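PDB 3BTP: single-strand DNA-binding protein from Agrobacterium tumefaciens, which binds single-stranded DNA regardless of its sequence and mediates nuclear uptake of the transferred T-DNA strand during plant transformation. Local coordinates for residues D126-N135 against K266-Y276. Residues are numbered along the deposited sequence; the frame is centred on the assembly and turned at random.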
ATOM      1  N   ASP A 126      -9.174 -27.179   5.316  1.00 43.37           N
ATOM      2  CA  ASP A 126      -8.659 -25.904   5.825  1.00 42.99           C
ATOM      3  C   ASP A 126      -7.223 -25.989   6.382  1.00 40.36           C
ATOM      4  O   ASP A 126      -6.871 -25.261   7.323  1.00 39.16           O
ATOM      5  CB  ASP A 126      -9.637 -25.347   6.867  1.00 43.37           C
ATOM      6  CG  ASP A 126     -11.045 -25.182   6.305  1.00 47.40           C
ATOM      7  OD1 ASP A 126     -11.203 -24.456   5.271  1.00 50.83           O
ATOM      8  OD2 ASP A 126     -11.989 -25.750   6.908  1.00 49.77           O
ATOM      9  N   LYS A 127      -6.423 -26.902   5.828  1.00 37.72           N
ATOM     10  CA  LYS A 127      -5.038 -27.048   6.272  1.00 37.35           C
ATOM     11  C   LYS A 127      -4.093 -26.896   5.079  1.00 34.15           C
ATOM     12  O   LYS A 127      -4.378 -27.373   4.009  1.00 32.88           O
ATOM     13  CB  LYS A 127      -4.773 -28.366   7.043  1.00 38.35           C
ATOM     14  CG  LYS A 127      -5.587 -28.563   8.346  1.00 38.91           C
ATOM     15  CD  LYS A 127      -5.653 -30.060   8.700  1.00 41.54           C
ATOM     16  CE  LYS A 127      -6.538 -30.392   9.941  1.00 45.09           C
ATOM     17  NZ  LYS A 127      -8.044 -30.345   9.688  1.00 48.94           N
ATOM     18  N   PHE A 128      -2.978 -26.204   5.296  1.00 32.35           N
ATOM     19  CA  PHE A 128      -2.035 -25.837   4.243  1.00 30.83           C
ATOM     20  C   PHE A 128      -0.630 -25.977   4.757  1.00 29.95           C
ATOM     21  O   PHE A 128      -0.399 -25.887   5.951  1.00 28.05           O
ATOM     22  CB  PHE A 128      -2.263 -24.373   3.824  1.00 30.91           C
ATOM     23  CG  PHE A 128      -3.678 -24.074   3.431  1.00 31.14           C
ATOM     24  CD1 PHE A 128      -4.095 -24.254   2.134  1.00 31.29           C
ATOM     25  CD2 PHE A 128      -4.588 -23.604   4.364  1.00 30.71           C
ATOM     26  CE1 PHE A 128      -5.429 -23.976   1.781  1.00 33.73           C
ATOM     27  CE2 PHE A 128      -5.891 -23.340   4.031  1.00 33.37           C
ATOM     28  CZ  PHE A 128      -6.329 -23.534   2.730  1.00 31.15           C
ATOM     29  N   ALA A 129       0.310 -26.163   3.834  1.00 28.99           N
ATOM     30  CA  ALA A 129       1.716 -26.144   4.169  1.00 28.28           C
ATOM     31  C   ALA A 129       2.428 -25.342   3.090  1.00 28.40           C
ATOM     32  O   ALA A 129       2.039 -25.382   1.918  1.00 26.89           O
ATOM     33  CB  ALA A 129       2.299 -27.559   4.268  1.00 27.44           C
ATOM     34  N   GLY A 130       3.468 -24.614   3.491  1.00 28.40           N
ATOM     35  CA  GLY A 130       4.246 -23.821   2.525  1.00 27.96           C
ATOM     36  C   GLY A 130       5.697 -24.205   2.614  1.00 27.19           C
ATOM     37  O   GLY A 130       6.184 -24.525   3.669  1.00 25.63           O
ATOM     38  N   THR A 131       6.390 -24.166   1.491  1.00 27.54           N
ATOM     39  CA  THR A 131       7.853 -24.169   1.528  1.00 27.88           C
ATOM     40  C   THR A 131       8.501 -23.062   0.714  1.00 26.23           C
ATOM     41  O   THR A 131       8.164 -22.805  -0.423  1.00 25.12           O
ATOM     42  CB  THR A 131       8.528 -25.627   1.403  1.00 29.38           C
ATOM     43  OG1 THR A 131       9.666 -25.616   0.544  1.00 31.45           O
ATOM     44  CG2 THR A 131       7.572 -26.627   0.989  1.00 26.05           C
ATOM     45  N   THR A 132       9.376 -22.343   1.383  1.00 26.17           N
ATOM     46  CA  THR A 132      10.084 -21.262   0.731  1.00 26.93           C
ATOM     47  C   THR A 132      11.046 -21.820  -0.293  1.00 27.38           C
ATOM     48  O   THR A 132      11.642 -22.891  -0.063  1.00 28.44           O
ATOM     49  CB  THR A 132      10.842 -20.417   1.796  1.00 25.75           C
ATOM     50  OG1 THR A 132       9.882 -20.021   2.785  1.00 26.03           O
ATOM     51  CG2 THR A 132      11.460 -19.157   1.167  1.00 27.06           C
ATOM     52  N   LYS A 133      11.245 -21.102  -1.379  1.00 27.14           N
ATOM     53  CA  LYS A 133      12.150 -21.551  -2.417  1.00 28.66           C
ATOM     54  C   LYS A 133      13.467 -22.172  -1.878  1.00 30.86           C
ATOM     55  O   LYS A 133      13.817 -23.301  -2.261  1.00 32.06           O
ATOM     56  CB  LYS A 133      12.458 -20.386  -3.388  1.00 29.24           C
ATOM     57  CG  LYS A 133      13.857 -20.507  -4.131  1.00 29.09           C
ATOM     58  CD  LYS A 133      14.198 -19.275  -5.009  1.00 26.57           C
ATOM     59  CE  LYS A 133      14.997 -19.737  -6.215  1.00 25.87           C
ATOM     60  NZ  LYS A 133      15.544 -18.633  -7.122  1.00 27.36           N
ATOM     61  N   CYS A 134      14.173 -21.469  -0.986  1.00 31.32           N
ATOM     62  CA  CYS A 134      15.491 -21.957  -0.478  1.00 33.25           C
ATOM     63  C   CYS A 134      15.436 -23.245   0.378  1.00 32.81           C
ATOM     64  O   CYS A 134      16.498 -23.814   0.655  1.00 33.02           O
ATOM     65  CB  CYS A 134      16.196 -20.874   0.370  1.00 32.11           C
ATOM     66  SG  CYS A 134      15.206 -20.414   1.878  1.00 37.01           S
ATOM     67  N   ASN A 135      14.242 -23.641   0.855  1.00 31.45           N
ATOM     68  CA  ASN A 135      14.049 -24.846   1.692  1.00 30.54           C
ATOM     69  C   ASN A 135      13.591 -26.065   0.881  1.00 30.31           C
ATOM     70  O   ASN A 135      13.509 -27.155   1.425  1.00 30.29           O
ATOM     71  CB  ASN A 135      13.047 -24.596   2.828  1.00 28.98           C
ATOM     72  CG  ASN A 135      13.607 -23.668   3.924  1.00 33.95           C
ATOM     73  OD1 ASN A 135      14.806 -23.445   4.013  1.00 38.23           O
ATOM     74  ND2 ASN A 135      12.740 -23.171   4.788  1.00 33.57           N
ATOM     75  N   LYS A 266       6.611 -16.184   8.493  1.00 26.78           N
ATOM     76  CA  LYS A 266       7.783 -16.728   7.844  1.00 26.36           C
ATOM     77  C   LYS A 266       8.958 -16.492   8.795  1.00 28.02           C
ATOM     78  O   LYS A 266       9.385 -15.346   8.949  1.00 28.80           O
ATOM     79  CB  LYS A 266       8.044 -16.036   6.523  1.00 26.04           C
ATOM     80  CG  LYS A 266       9.268 -16.643   5.772  1.00 25.53           C
ATOM     81  CD  LYS A 266       9.290 -16.301   4.248  1.00 23.77           C
ATOM     82  CE  LYS A 266       9.764 -14.945   3.995  1.00 24.40           C
ATOM     83  NZ  LYS A 266      11.076 -14.460   4.631  1.00 22.13           N
ATOM     84  N   THR A 267       9.480 -17.562   9.413  1.00 28.20           N
ATOM     85  CA  THR A 267      10.513 -17.419  10.464  1.00 28.19           C
ATOM     86  C   THR A 267      11.858 -17.008   9.843  1.00 29.15           C
ATOM     87  O   THR A 267      12.032 -17.102   8.620  1.00 28.65           O
ATOM     88  CB  THR A 267      10.733 -18.789  11.239  1.00 28.39           C
ATOM     89  OG1 THR A 267      11.586 -19.646  10.461  1.00 29.58           O
ATOM     90  CG2 THR A 267       9.439 -19.527  11.564  1.00 23.69           C
ATOM     91  N   PRO A 268      12.844 -16.595  10.682  1.00 29.98           N
ATOM     92  CA  PRO A 268      14.182 -16.290  10.176  1.00 29.49           C
ATOM     93  C   PRO A 268      14.860 -17.438   9.399  1.00 30.48           C
ATOM     94  O   PRO A 268      15.765 -17.178   8.566  1.00 28.92           O
ATOM     95  CB  PRO A 268      14.941 -15.986  11.459  1.00 30.26           C
ATOM     96  CG  PRO A 268      13.831 -15.381  12.366  1.00 28.22           C
ATOM     97  CD  PRO A 268      12.754 -16.354  12.149  1.00 29.31           C
ATOM     98  N   GLN A 269      14.443 -18.683   9.670  1.00 30.01           N
ATOM     99  CA  GLN A 269      14.898 -19.857   8.847  1.00 31.24           C
ATOM    100  C   GLN A 269      14.080 -20.091   7.546  1.00 30.89           C
ATOM    101  O   GLN A 269      14.388 -21.031   6.788  1.00 31.27           O
ATOM    102  CB  GLN A 269      14.910 -21.168   9.686  1.00 30.65           C
ATOM    103  CG  GLN A 269      15.781 -21.092  10.941  1.00 32.92           C
ATOM    104  CD  GLN A 269      15.234 -20.164  12.086  1.00 35.05           C
ATOM    105  OE1 GLN A 269      14.026 -20.135  12.380  1.00 35.56           O
ATOM    106  NE2 GLN A 269      16.142 -19.455  12.749  1.00 28.25           N
ATOM    107  N   ASN A 270      13.028 -19.275   7.318  1.00 29.41           N
ATOM    108  CA  ASN A 270      12.249 -19.258   6.074  1.00 28.09           C
ATOM    109  C   ASN A 270      11.228 -20.377   6.064  1.00 27.65           C
ATOM    110  O   ASN A 270      10.746 -20.808   5.021  1.00 26.97           O
ATOM    111  CB  ASN A 270      13.164 -19.254   4.804  1.00 28.85           C
ATOM    112  CG  ASN A 270      13.582 -17.826   4.329  1.00 30.44           C
ATOM    113  OD1 ASN A 270      14.714 -17.623   3.910  1.00 34.18           O
ATOM    114  ND2 ASN A 270      12.664 -16.856   4.367  1.00 30.37           N
ATOM    115  N   ASP A 271      10.931 -20.862   7.256  1.00 27.34           N
ATOM    116  CA  ASP A 271       9.888 -21.815   7.525  1.00 28.92           C
ATOM    117  C   ASP A 271       8.559 -21.032   7.600  1.00 28.46           C
ATOM    118  O   ASP A 271       8.497 -19.959   8.202  1.00 28.81           O
ATOM    119  CB  ASP A 271      10.145 -22.469   8.922  1.00 29.54           C
ATOM    120  CG  ASP A 271      11.420 -23.430   8.951  1.00 34.85           C
ATOM    121  OD1 ASP A 271      11.611 -24.273   8.006  1.00 36.39           O
ATOM    122  OD2 ASP A 271      12.198 -23.355   9.962  1.00 37.19           O
ATOM    123  N   ILE A 272       7.503 -21.631   7.082  1.00 27.75           N
ATOM    124  CA  ILE A 272       6.211 -21.027   6.937  1.00 27.58           C
ATOM    125  C   ILE A 272       5.261 -21.650   7.939  1.00 29.95           C
ATOM    126  O   ILE A 272       5.166 -22.898   8.029  1.00 29.68           O
ATOM    127  CB  ILE A 272       5.665 -21.318   5.505  1.00 28.52           C
ATOM    128  CG1 ILE A 272       6.670 -20.865   4.407  1.00 24.03           C
ATOM    129  CG2 ILE A 272       4.280 -20.767   5.338  1.00 21.80           C
ATOM    130  CD1 ILE A 272       7.071 -19.413   4.557  1.00 24.89           C
ATOM    131  N   HIS A 273       4.559 -20.806   8.719  1.00 31.31           N
ATOM    132  CA  HIS A 273       3.433 -21.294   9.516  1.00 32.80           C
ATOM    133  C   HIS A 273       2.197 -20.518   9.125  1.00 33.15           C
ATOM    134  O   HIS A 273       2.255 -19.326   8.846  1.00 35.05           O
ATOM    135  CB  HIS A 273       3.722 -21.220  11.018  1.00 34.20           C
ATOM    136  CG  HIS A 273       4.927 -22.026  11.427  1.00 38.04           C
ATOM    137  ND1 HIS A 273       6.206 -21.518  11.403  1.00 38.29           N
ATOM    138  CD2 HIS A 273       5.050 -23.337  11.774  1.00 39.94           C
ATOM    139  CE1 HIS A 273       7.063 -22.476  11.734  1.00 40.47           C
ATOM    140  NE2 HIS A 273       6.384 -23.583  11.976  1.00 38.07           N
ATOM    141  N   PHE A 274       1.076 -21.200   9.076  1.00 33.10           N
ATOM    142  CA  PHE A 274      -0.166 -20.616   8.633  1.00 32.67           C
ATOM    143  C   PHE A 274      -1.139 -20.662   9.732  1.00 32.37           C
ATOM    144  O   PHE A 274      -1.147 -21.581  10.487  1.00 32.06           O
ATOM    145  CB  PHE A 274      -0.755 -21.413   7.520  1.00 31.51           C
ATOM    146  CG  PHE A 274      -0.161 -21.122   6.191  1.00 33.07           C
ATOM    147  CD1 PHE A 274      -0.290 -19.868   5.619  1.00 31.50           C
ATOM    148  CD2 PHE A 274       0.462 -22.135   5.468  1.00 31.47           C
ATOM    149  CE1 PHE A 274       0.210 -19.626   4.362  1.00 33.44           C
ATOM    150  CE2 PHE A 274       0.951 -21.892   4.225  1.00 31.84           C
ATOM    151  CZ  PHE A 274       0.849 -20.646   3.665  1.00 32.00           C
ATOM    152  N   SER A 275      -2.001 -19.668   9.777  1.00 32.99           N
ATOM    153  CA  SER A 275      -2.964 -19.535  10.839  1.00 33.26           C
ATOM    154  C   SER A 275      -4.295 -18.916  10.341  1.00 32.20           C
ATOM    155  O   SER A 275      -4.319 -18.059   9.436  1.00 29.47           O
ATOM    156  CB  SER A 275      -2.331 -18.659  11.902  1.00 33.78           C
ATOM    157  OG  SER A 275      -2.820 -19.043  13.165  1.00 40.65           O
ATOM    158  N   TYR A 276      -5.397 -19.397  10.938  1.00 32.82           N
ATOM    159  CA  TYR A 276      -6.739 -18.774  10.851  1.00 32.51           C
ATOM    160  C   TYR A 276      -7.136 -18.133  12.203  1.00 32.79           C
ATOM    161  O   TYR A 276      -6.923 -18.732  13.218  1.00 31.95           O
ATOM    162  CB  TYR A 276      -7.766 -19.826  10.545  1.00 32.83           C
ATOM    163  CG  TYR A 276      -7.973 -20.183   9.121  1.00 34.43           C
ATOM    164  CD1 TYR A 276      -8.691 -19.321   8.272  1.00 34.55           C
ATOM    165  CD2 TYR A 276      -7.514 -21.421   8.610  1.00 32.55           C
ATOM    166  CE1 TYR A 276      -8.939 -19.657   6.918  1.00 32.08           C
ATOM    167  CE2 TYR A 276      -7.769 -21.770   7.262  1.00 30.95           C
ATOM    168  CZ  TYR A 276      -8.467 -20.872   6.435  1.00 32.88           C
ATOM    169  OH  TYR A 276      -8.702 -21.179   5.104  1.00 37.17           O
TER
HETATM  170  O   HOH W   1       8.094 -24.174   5.643  1.00 23.58           O
HETATM  171  O   HOH W   2       3.916 -25.010   6.380  1.00 26.36           O
HETATM  172  O   HOH W   3      10.106 -23.230   3.772  1.00 26.29           O
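Thr132 reaches across to the backbone of Asn270, its OG1 donating to Asn270 O at 2.5 Å, with the hydroxyl tilted 24° from the carbonyl plane. Rotation about chi1 (-54°) sets OG1 beside its own backbone N and swings CG2 toward the Asn270 side chain. Water 3 also donates to Asn270 O and accepts from Thr132 N and Asn135 ND2; Asn135 ND2 adds a weak bond to Gln269 O. Cys134 SG lies 3.8 Å from Asn270 CB.

Along the strands, two waters do the work of direct backbone bonds. Water 1 joins Gly130 O (2.8 Å) to Ile272 N, and water 2 joins Gly130 N to Ile272 O (3.0 Å). Ile272 CD1 touches Thr132 OG1 at 3.4 Å, while its CG2 sits over one face of the Phe274 ring. That ring turns its edge to the Gly130 backbone, CE2 to N 3.8 Å, and its CD2 meets Phe128 CB. Farther on, Tyr276 crosses Phe128 at about a right angle, with OH at the edge of the Phe128 ring, 3.7 Å from CE2.

Behind this layer, the 267-270 type I turn presents the Asn270 carbonyl, and Tyr241 stacks on Tyr276. Lys266 NZ is salt-bridged to Asp115, just ahead of strand 117-124, which pairs with 127-132. Strands 127-132 and 272-275 are the edges of two separate four-stranded antiparallel sheets, running antiparallel at 153°. The chemistry implies a water-spaced seam between those sheets, polar at the turn and aromatic at the far end.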